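Local coordinates for solute-binding protein (Thermoactinomyces vulgaris, PDB 2ZYO) that binds maltotetraose and probably serves, as a cyclo/maltodextrin-binding protein, in the uptake of these sugars across the cell membrane, at residues A[173-178]-A[348-353]; A[186-191]-A[357-362]; A[265-268]-A[274-277]. All blocks are in the same frame, centred on the assembly; numbering follows the deposited sequence.

Interaction 1: residues A[173-178]-A[348-353]. With GLC (alpha-D-glucopyranose), chain B; GLC (alpha-D-glucopyranose), chain C.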
loop_
_atom_site.group_PDB
_atom_site.type_symbol
_atom_site.label_atom_id
_atom_site.label_comp_id
_atom_site.label_asym_id
_atom_site.label_seq_id
_atom_site.Cartn_x
_atom_site.Cartn_y
_atom_site.Cartn_z
ATOM N N ASN A 173 5.723 -9.061 10.980
ATOM C CA ASN A 173 4.820 -8.908 9.844
ATOM C C ASN A 173 5.625 -8.497 8.618
ATOM O O ASN A 173 6.235 -7.427 8.604
ATOM C CB ASN A 173 3.752 -7.857 10.177
ATOM C CG ASN A 173 2.654 -7.755 9.122
ATOM O OD1 ASN A 173 2.866 -8.025 7.939
ATOM N ND2 ASN A 173 1.469 -7.333 9.555
ATOM N N PHE A 174 5.627 -9.361 7.603
ATOM C CA PHE A 174 6.423 -9.163 6.384
ATOM C C PHE A 174 6.100 -7.868 5.641
ATOM O O PHE A 174 6.973 -7.292 4.985
ATOM C CB PHE A 174 6.268 -10.372 5.456
ATOM C CG PHE A 174 7.082 -10.293 4.188
ATOM C CD1 PHE A 174 8.474 -10.263 4.231
ATOM C CD2 PHE A 174 6.450 -10.276 2.947
ATOM C CE1 PHE A 174 9.224 -10.204 3.057
ATOM C CE2 PHE A 174 7.193 -10.220 1.769
ATOM C CZ PHE A 174 8.581 -10.183 1.825
ATOM N N TYR A 175 4.856 -7.403 5.739
ATOM C CA TYR A 175 4.505 -6.119 5.141
ATOM C C TYR A 175 5.422 -5.006 5.668
ATOM O O TYR A 175 5.859 -4.133 4.910
ATOM C CB TYR A 175 3.028 -5.758 5.378
ATOM C CG TYR A 175 2.708 -4.384 4.837
ATOM C CD1 TYR A 175 2.423 -4.198 3.486
ATOM C CD2 TYR A 175 2.746 -3.262 5.667
ATOM C CE1 TYR A 175 2.162 -2.931 2.975
ATOM C CE2 TYR A 175 2.488 -1.990 5.167
ATOM C CZ TYR A 175 2.200 -1.834 3.820
ATOM O OH TYR A 175 1.949 -0.577 3.325
ATOM N N TYR A 176 5.710 -5.056 6.965
ATOM C CA TYR A 176 6.501 -4.026 7.631
ATOM C C TYR A 176 8.001 -4.263 7.502
ATOM O O TYR A 176 8.775 -3.313 7.363
ATOM C CB TYR A 176 6.094 -3.913 9.105
ATOM C CG TYR A 176 4.686 -3.389 9.288
ATOM C CD1 TYR A 176 4.447 -2.025 9.451
ATOM C CD2 TYR A 176 3.588 -4.255 9.278
ATOM C CE1 TYR A 176 3.155 -1.534 9.607
ATOM C CE2 TYR A 176 2.289 -3.770 9.431
ATOM C CZ TYR A 176 2.082 -2.410 9.599
ATOM O OH TYR A 176 0.806 -1.918 9.755
ATOM N N THR A 177 8.402 -5.532 7.528
ATOM C CA THR A 177 9.817 -5.892 7.509
ATOM C C THR A 177 10.383 -6.013 6.101
ATOM O O THR A 177 11.576 -6.273 5.935
ATOM C CB THR A 177 10.068 -7.220 8.239
ATOM O OG1 THR A 177 9.366 -8.268 7.563
ATOM C CG2 THR A 177 9.599 -7.138 9.677
ATOM N N TYR A 178 9.541 -5.818 5.087
ATOM C CA TYR A 178 9.991 -5.943 3.700
ATOM C C TYR A 178 11.291 -5.190 3.416
ATOM O O TYR A 178 12.176 -5.722 2.738
ATOM C CB TYR A 178 8.909 -5.510 2.710
ATOM C CG TYR A 178 9.369 -5.601 1.271
ATOM C CD1 TYR A 178 9.605 -6.838 0.674
ATOM C CD2 TYR A 178 9.586 -4.451 0.514
ATOM C CE1 TYR A 178 10.034 -6.930 -0.644
ATOM C CE2 TYR A 178 10.019 -4.534 -0.804
ATOM C CZ TYR A 178 10.239 -5.776 -1.374
ATOM O OH TYR A 178 10.664 -5.874 -2.683
ATOM N N VAL A 348 8.443 0.024 -3.823
ATOM C CA VAL A 348 8.033 -0.815 -4.947
ATOM C C VAL A 348 6.618 -1.345 -4.717
ATOM O O VAL A 348 6.226 -1.586 -3.572
ATOM C CB VAL A 348 9.021 -1.989 -5.212
ATOM C CG1 VAL A 348 10.349 -1.469 -5.758
ATOM C CG2 VAL A 348 9.228 -2.830 -3.961
ATOM N N PRO A 349 5.842 -1.517 -5.799
ATOM C CA PRO A 349 4.459 -1.952 -5.628
ATOM C C PRO A 349 4.369 -3.342 -5.013
ATOM O O PRO A 349 5.150 -4.229 -5.369
ATOM C CB PRO A 349 3.915 -1.970 -7.062
ATOM C CG PRO A 349 4.843 -1.095 -7.844
ATOM C CD PRO A 349 6.178 -1.319 -7.221
ATOM N N MET A 350 3.436 -3.527 -4.082
ATOM C CA MET A 350 3.117 -4.866 -3.607
ATOM C C MET A 350 2.750 -5.723 -4.813
ATOM O O MET A 350 2.008 -5.266 -5.688
ATOM C CB MET A 350 1.949 -4.838 -2.627
ATOM C CG MET A 350 2.339 -4.504 -1.204
ATOM S SD MET A 350 0.934 -4.546 -0.086
ATOM C CE MET A 350 0.004 -3.154 -0.688
ATOM N N PRO A 351 3.285 -6.958 -4.881
ATOM C CA PRO A 351 2.914 -7.868 -5.962
ATOM C C PRO A 351 1.398 -7.994 -6.075
ATOM O O PRO A 351 0.706 -8.105 -5.059
ATOM C CB PRO A 351 3.535 -9.196 -5.521
ATOM C CG PRO A 351 4.722 -8.787 -4.715
ATOM C CD PRO A 351 4.275 -7.563 -3.969
ATOM N N SER A 352 0.894 -7.958 -7.306
ATOM C CA SER A 352 -0.545 -7.970 -7.552
ATOM C C SER A 352 -1.044 -9.284 -8.153
ATOM O O SER A 352 -2.242 -9.444 -8.386
ATOM C CB SER A 352 -0.942 -6.795 -8.450
ATOM O OG SER A 352 -0.261 -6.857 -9.688
ATOM N N ILE A 353 -0.131 -10.220 -8.403
ATOM C CA ILE A 353 -0.511 -11.540 -8.916
ATOM C C ILE A 353 -1.294 -12.323 -7.851
ATOM O O ILE A 353 -1.058 -12.135 -6.656
ATOM C CB ILE A 353 0.709 -12.352 -9.446
ATOM C CG1 ILE A 353 1.700 -12.688 -8.320
ATOM C CG2 ILE A 353 1.395 -11.597 -10.587
ATOM C CD1 ILE A 353 2.696 -13.786 -8.680
HETATM C C1 GLC B . -1.832 -1.543 6.398
HETATM C C2 GLC B . -2.022 -1.723 4.870
HETATM C C3 GLC B . -2.231 -3.195 4.457
HETATM C C4 GLC B . -1.247 -4.125 5.167
HETATM C C5 GLC B . -1.277 -3.860 6.670
HETATM C C6 GLC B . -0.318 -4.744 7.454
HETATM O O1 GLC B . -3.029 -1.676 7.082
HETATM O O2 GLC B . -3.123 -0.939 4.416
HETATM O O3 GLC B . -2.054 -3.323 3.053
HETATM O O4 GLC B . -1.610 -5.494 4.908
HETATM O O5 GLC B . -0.897 -2.495 6.925
HETATM O O6 GLC B . -0.993 -5.842 8.051
HETATM C C1 GLC C . -0.769 -6.180 4.023
HETATM C C2 GLC C . -1.603 -6.842 2.925
HETATM C C3 GLC C . -2.447 -7.968 3.518
HETATM C C4 GLC C . -1.552 -8.966 4.257
HETATM C C5 GLC C . -0.703 -8.232 5.301
HETATM C C6 GLC C . 0.303 -9.141 5.978
HETATM O O2 GLC C . -2.451 -5.877 2.323
HETATM O O3 GLC C . -3.160 -8.630 2.485
HETATM O O4 GLC C . -2.355 -9.947 4.897
HETATM O O5 GLC C . 0.038 -7.155 4.683
HETATM O O6 GLC C . 0.114 -9.153 7.384
#
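The ring of Tyr175 carries the chain B glucose over one face, with C4 of the sugar 3.9 Å above the ring plane and over its centre, while SD of Met350 sits at the ring's edge, close to its plane. This is a Met-aromatic contact set beside a CH-pi sugar platform, in the oligosaccharide pocket of a solute-binding protein. The sulfur lies 3.7 Å from Tyr175 CE1, and its direction from the ring centroid is 81° off the ring normal. Met350 reaches it through a chain extended at chi2 and bent at chi3 (-67°), crossing the tyrosine at about a right angle. One face of the Tyr176 ring, in turn, has CD2 of Tyr175 over its centre. Farther along the helix, the hydroxyl end of Tyr178 rests against Val348 CG2, and Phe278 stacks on its ring.

Asn173, the N-cap of this helix, joins fold to ligand. Its OD1 accepts from the Tyr175 N-H and from O6 of the chain C glucose, and its ND2 donates to O6 of the chain B glucose and to Glu170. An alanine here would take away the amide, and is likely to leave both sugar O6 groups without this partner and the helix start uncapped. The capping bond from Tyr175 N to Asn173 OD1 measures 3.0 Å, its donor tilted 29° from the carbonyl plane.

Interaction 2: residues A[186-191]-A[357-362]. With GLC (alpha-D-glucopyranose), chain C.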
loop_
_atom_site.group_PDB
_atom_site.type_symbol
_atom_site.label_atom_id
_atom_site.label_comp_id
_atom_site.label_asym_id
_atom_site.label_seq_id
_atom_site.Cartn_x
_atom_site.Cartn_y
_atom_site.Cartn_z
ATOM N N ALA A 186 16.702 -9.416 -1.562
ATOM C CA ALA A 186 15.686 -10.465 -1.613
ATOM C C ALA A 186 14.412 -9.992 -2.303
ATOM O O ALA A 186 13.998 -8.840 -2.142
ATOM C CB ALA A 186 15.371 -10.971 -0.214
ATOM N N ALA A 187 13.799 -10.893 -3.067
ATOM C CA ALA A 187 12.538 -10.622 -3.752
ATOM C C ALA A 187 11.489 -11.654 -3.341
ATOM O O ALA A 187 11.834 -12.757 -2.908
ATOM C CB ALA A 187 12.745 -10.641 -5.262
ATOM N N VAL A 188 10.213 -11.296 -3.469
ATOM C CA VAL A 188 9.128 -12.249 -3.231
ATOM C C VAL A 188 9.033 -13.215 -4.415
ATOM O O VAL A 188 9.196 -14.424 -4.248
ATOM C CB VAL A 188 7.763 -11.556 -2.999
ATOM C CG1 VAL A 188 6.713 -12.588 -2.612
ATOM C CG2 VAL A 188 7.873 -10.480 -1.922
ATOM N N PHE A 189 8.771 -12.667 -5.601
ATOM C CA PHE A 189 8.775 -13.430 -6.848
ATOM C C PHE A 189 9.808 -12.830 -7.791
ATOM O O PHE A 189 10.012 -11.615 -7.797
ATOM C CB PHE A 189 7.401 -13.386 -7.528
ATOM C CG PHE A 189 6.281 -13.946 -6.694
ATOM C CD1 PHE A 189 6.114 -15.322 -6.562
ATOM C CD2 PHE A 189 5.378 -13.097 -6.063
ATOM C CE1 PHE A 189 5.070 -15.844 -5.800
ATOM C CE2 PHE A 189 4.334 -13.611 -5.298
ATOM C CZ PHE A 189 4.181 -14.986 -5.167
ATOM N N LYS A 190 10.456 -13.677 -8.588
ATOM C CA LYS A 190 11.395 -13.193 -9.598
ATOM C C LYS A 190 10.653 -12.401 -10.671
ATOM O O LYS A 190 9.700 -12.899 -11.275
ATOM C CB LYS A 190 12.175 -14.354 -10.224
ATOM C CG LYS A 190 13.098 -13.969 -11.386
ATOM C CD LYS A 190 14.234 -13.045 -10.952
ATOM C CE LYS A 190 15.205 -12.770 -12.095
ATOM N NZ LYS A 190 14.548 -12.124 -13.270
ATOM N N GLU A 191 11.098 -11.167 -10.885
ATOM C CA GLU A 191 10.486 -10.272 -11.860
ATOM C C GLU A 191 11.264 -10.271 -13.168
ATOM O O GLU A 191 12.496 -10.190 -13.173
ATOM C CB GLU A 191 10.394 -8.850 -11.298
ATOM C CG GLU A 191 9.525 -7.900 -12.121
ATOM C CD GLU A 191 9.277 -6.571 -11.428
ATOM O OE1 GLU A 191 8.837 -6.569 -10.256
ATOM O OE2 GLU A 191 9.509 -5.521 -12.061
ATOM N N GLY A 357 -1.452 -13.666 -2.598
ATOM C CA GLY A 357 -2.479 -13.866 -1.574
ATOM C C GLY A 357 -2.159 -14.939 -0.546
ATOM O O GLY A 357 -2.524 -14.811 0.625
ATOM N N VAL A 358 -1.470 -15.992 -0.982
ATOM C CA VAL A 358 -1.144 -17.114 -0.099
ATOM C C VAL A 358 0.283 -17.040 0.459
ATOM O O VAL A 358 0.734 -17.956 1.147
ATOM C CB VAL A 358 -1.395 -18.487 -0.782
ATOM C CG1 VAL A 358 -2.875 -18.653 -1.121
ATOM C CG2 VAL A 358 -0.524 -18.654 -2.022
ATOM N N VAL A 359 0.981 -15.945 0.162
ATOM C CA VAL A 359 2.339 -15.734 0.670
ATOM C C VAL A 359 2.322 -15.204 2.107
ATOM O O VAL A 359 3.125 -15.640 2.938
ATOM C CB VAL A 359 3.169 -14.797 -0.257
ATOM C CG1 VAL A 359 4.455 -14.319 0.428
ATOM C CG2 VAL A 359 3.497 -15.499 -1.561
ATOM N N TRP A 360 1.395 -14.289 2.392
ATOM C CA TRP A 360 1.351 -13.576 3.674
ATOM C C TRP A 360 1.336 -14.490 4.900
ATOM O O TRP A 360 2.150 -14.318 5.806
ATOM C CB TRP A 360 0.164 -12.607 3.731
ATOM C CG TRP A 360 0.169 -11.562 2.656
ATOM C CD1 TRP A 360 -0.670 -11.491 1.583
ATOM C CD2 TRP A 360 1.055 -10.439 2.546
ATOM N NE1 TRP A 360 -0.368 -10.394 0.812
ATOM C CE2 TRP A 360 0.689 -9.731 1.379
ATOM C CE3 TRP A 360 2.123 -9.962 3.320
ATOM C CZ2 TRP A 360 1.351 -8.567 0.966
ATOM C CZ3 TRP A 360 2.782 -8.806 2.908
ATOM C CH2 TRP A 360 2.393 -8.123 1.741
ATOM N N GLU A 361 0.415 -15.454 4.927
ATOM C CA GLU A 361 0.258 -16.341 6.087
ATOM C C GLU A 361 1.547 -17.109 6.442
ATOM O O GLU A 361 2.035 -16.982 7.567
ATOM C CB GLU A 361 -0.941 -17.288 5.904
ATOM C CG GLU A 361 -1.267 -18.161 7.118
ATOM C CD GLU A 361 -2.311 -19.230 6.818
ATOM O OE1 GLU A 361 -3.239 -18.963 6.024
ATOM O OE2 GLU A 361 -2.204 -20.339 7.382
ATOM N N PRO A 362 2.103 -17.893 5.491
ATOM C CA PRO A 362 3.349 -18.630 5.747
ATOM C C PRO A 362 4.550 -17.745 6.096
ATOM O O PRO A 362 5.321 -18.095 6.991
ATOM C CB PRO A 362 3.606 -19.372 4.428
ATOM C CG PRO A 362 2.306 -19.393 3.731
ATOM C CD PRO A 362 1.586 -18.162 4.136
HETATM C C1 GLC C . -0.769 -6.180 4.023
HETATM C C2 GLC C . -1.603 -6.842 2.925
HETATM C C3 GLC C . -2.447 -7.968 3.518
HETATM C C4 GLC C . -1.552 -8.966 4.257
HETATM C C5 GLC C . -0.703 -8.232 5.301
HETATM C C6 GLC C . 0.303 -9.141 5.978
HETATM O O2 GLC C . -2.451 -5.877 2.323
HETATM O O3 GLC C . -3.160 -8.630 2.485
HETATM O O4 GLC C . -2.355 -9.947 4.897
HETATM O O5 GLC C . 0.038 -7.155 4.683
HETATM O O6 GLC C . 0.114 -9.153 7.384
#
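Val359 meets the 186-191 segment with both of its methyl groups, one for each of two neighbours. CG2 approaches the ring of Phe189 obliquely and lies 3.7 Å from CZ, at the far end of that ring. CG1 faces a methyl of the other valine at a looser distance, Val188 CG1 to Val359 CG1 being 4.2 Å. With CG1 anti to the backbone N (chi1 167°), Val359 turns this branch to Val188 and leaves CG2 for the phenylalanine. The Phe189 and Val359 side chains run past each other in opposite directions, and the whole contact is buried and apolar.

A second shell closes round these three side chains. Met356 touches both Val188 and Phe189, Met388 of helix 377-394 packs on Val359, and Leu196 and Ile201 of the partner strand lie against the Phe189 ring. Val188 also packs on Phe174 of helix 174-183.

Directly after Val359 in the chain, Trp360 turns to the ligand. One face of its indole lies against the chain C glucose, whose C4 stands over the ring, offset toward the rim, and Trp360 CE3 comes within 3.3 Å of the sugar's C6. An aromatic face laid against a pyranose is typical of maltodextrin-binding proteins; here the residue just before that tryptophan in the chain, Val359, is packed against 186-191 on the apolar side, while the indole faces the sugar.

Interaction 3: residues A[265-268]-A[274-277]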
loop_
_atom_site.group_PDB
_atom_site.type_symbol
_atom_site.label_atom_id
_atom_site.label_comp_id
_atom_site.label_asym_id
_atom_site.label_seq_id
_atom_site.Cartn_x
_atom_site.Cartn_y
_atom_site.Cartn_z
ATOM N N ALA A 265 9.358 10.821 8.920
ATOM C CA ALA A 265 10.547 10.861 8.075
ATOM C C ALA A 265 10.679 9.560 7.289
ATOM O O ALA A 265 10.131 8.535 7.700
ATOM C CB ALA A 265 11.788 11.097 8.931
ATOM N N PRO A 266 11.408 9.590 6.154
ATOM C CA PRO A 266 11.680 8.328 5.466
ATOM C C PRO A 266 12.507 7.426 6.369
ATOM O O PRO A 266 13.180 7.918 7.279
ATOM C CB PRO A 266 12.524 8.746 4.258
ATOM C CG PRO A 266 12.324 10.203 4.112
ATOM C CD PRO A 266 12.013 10.742 5.465
ATOM N N LEU A 267 12.452 6.120 6.126
ATOM C CA LEU A 267 13.304 5.190 6.857
ATOM C C LEU A 267 14.770 5.525 6.597
ATOM O O LEU A 267 15.127 5.913 5.479
ATOM C CB LEU A 267 13.007 3.744 6.455
ATOM C CG LEU A 267 11.594 3.209 6.713
ATOM C CD1 LEU A 267 11.493 1.766 6.252
ATOM C CD2 LEU A 267 11.207 3.331 8.185
ATOM N N PRO A 268 15.615 5.410 7.638
ATOM C CA PRO A 268 17.047 5.664 7.500
ATOM C C PRO A 268 17.680 4.781 6.429
ATOM O O PRO A 268 17.215 3.664 6.193
ATOM C CB PRO A 268 17.594 5.296 8.881
ATOM C CG PRO A 268 16.446 5.508 9.809
ATOM C CD PRO A 268 15.257 5.054 9.025
ATOM N N ASP A 274 18.857 3.929 -0.120
ATOM C CA ASP A 274 17.505 4.252 0.325
ATOM C C ASP A 274 16.769 2.972 0.705
ATOM O O ASP A 274 16.900 1.952 0.025
ATOM C CB ASP A 274 16.721 4.963 -0.783
ATOM C CG ASP A 274 17.289 6.327 -1.129
ATOM O OD1 ASP A 274 17.570 7.119 -0.205
ATOM O OD2 ASP A 274 17.432 6.614 -2.335
ATOM N N ALA A 275 16.010 3.027 1.794
ATOM C CA ALA A 275 15.161 1.907 2.182
ATOM C C ALA A 275 14.047 1.725 1.157
ATOM O O ALA A 275 13.484 2.705 0.653
ATOM C CB ALA A 275 14.583 2.121 3.572
ATOM N N GLN A 276 13.753 0.467 0.842
ATOM C CA GLN A 276 12.718 0.124 -0.125
ATOM C C GLN A 276 11.541 -0.514 0.587
ATOM O O GLN A 276 11.635 -1.638 1.083
ATOM C CB GLN A 276 13.254 -0.840 -1.181
ATOM C CG GLN A 276 14.388 -0.307 -2.022
ATOM C CD GLN A 276 14.909 -1.347 -2.991
ATOM O OE1 GLN A 276 14.255 -1.670 -3.987
ATOM N NE2 GLN A 276 16.093 -1.881 -2.705
ATOM N N THR A 277 10.432 0.212 0.626
ATOM C CA THR A 277 9.211 -0.271 1.254
ATOM C C THR A 277 8.221 -0.714 0.186
ATOM O O THR A 277 8.375 -0.386 -0.992
ATOM C CB THR A 277 8.558 0.834 2.098
ATOM O OG1 THR A 277 8.429 2.022 1.305
ATOM C CG2 THR A 277 9.403 1.146 3.317
HETATM O O HOH W 1 16.260 5.719 2.972
#
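With CG anti to its carbonyl carbon (chi1 -61°) and an extended chi2 of 180°, Leu267 sends CD1 to Thr277, while its CB stays close to Ala275. Thr277 completes the match: at a chi1 of 51° its OG1 takes the place between backbone N and carbonyl carbon, and CG2, anti to the carbonyl carbon, is the branch that meets the leucine. Leu267 CD1 and Thr277 CG2 are 3.7 Å apart, and the two side chains cross at a slant.

Leu267 CB and Ala275 CB are likewise 3.7 Å from each other. The alanine methyl is thus set against the root of the leucine, with CD1 reaching beyond it to the threonine, and it also touches the backbone that follows the leucine, with Ala275 CB 4.0 Å from Pro268 O. All four residues are buried.

The polar link between the two backbones is a water. It donates to Leu267 O over 2.8 Å and accepts from Ala275 N over 2.9 Å, so it bridges a carbonyl and an amide at the level where the two chains approach most closely, the CA atoms of Leu267 and Ala275 being 6.0 Å apart. Gln343 adds a side-chain clasp: its OE1 accepts from Leu267 N and its NE2 donates to Ala275 O, holding both segments by one amide group. The Thr277 hydroxyl is hydrogen-bonded to Ser130.

The two segments lie on the connection that leads from strand 262-265 to strand 278-287, the first beginning on the last residue of strand 262-265; both strands pair antiparallel with strand 120-136 in the large mixed sheet. Gln343 and Lys342 of helix 338-344 touch Pro266, whereas Phe179 and Ala182 of helix 174-183 pack on Leu267 and Gln276 respectively.

How the interactions relate
Interactions 1 and 2 lie side by side, their centres 8 Å apart, and both touch the chain C glucose. Phe174 CE2 packs at 3.8 Å on Val188 CG2, and Ile353 CD1 at 3.8 Å on Phe189 CE2, so the two contacts share a packed boundary. Their segments alternate along the chain, linking the 173-191 region twice to the 348-362 region beside the sugar. Interaction 3 is nested within the sequence that interaction 1 closes and joins it through the backbone: Val348 N lies 2.9 Å from Thr277 O, a probable hydrogen bond. It stands farther from the pocket, with the Thr277 side chain about 11 Å from a bound glucose, and does not touch interaction 2.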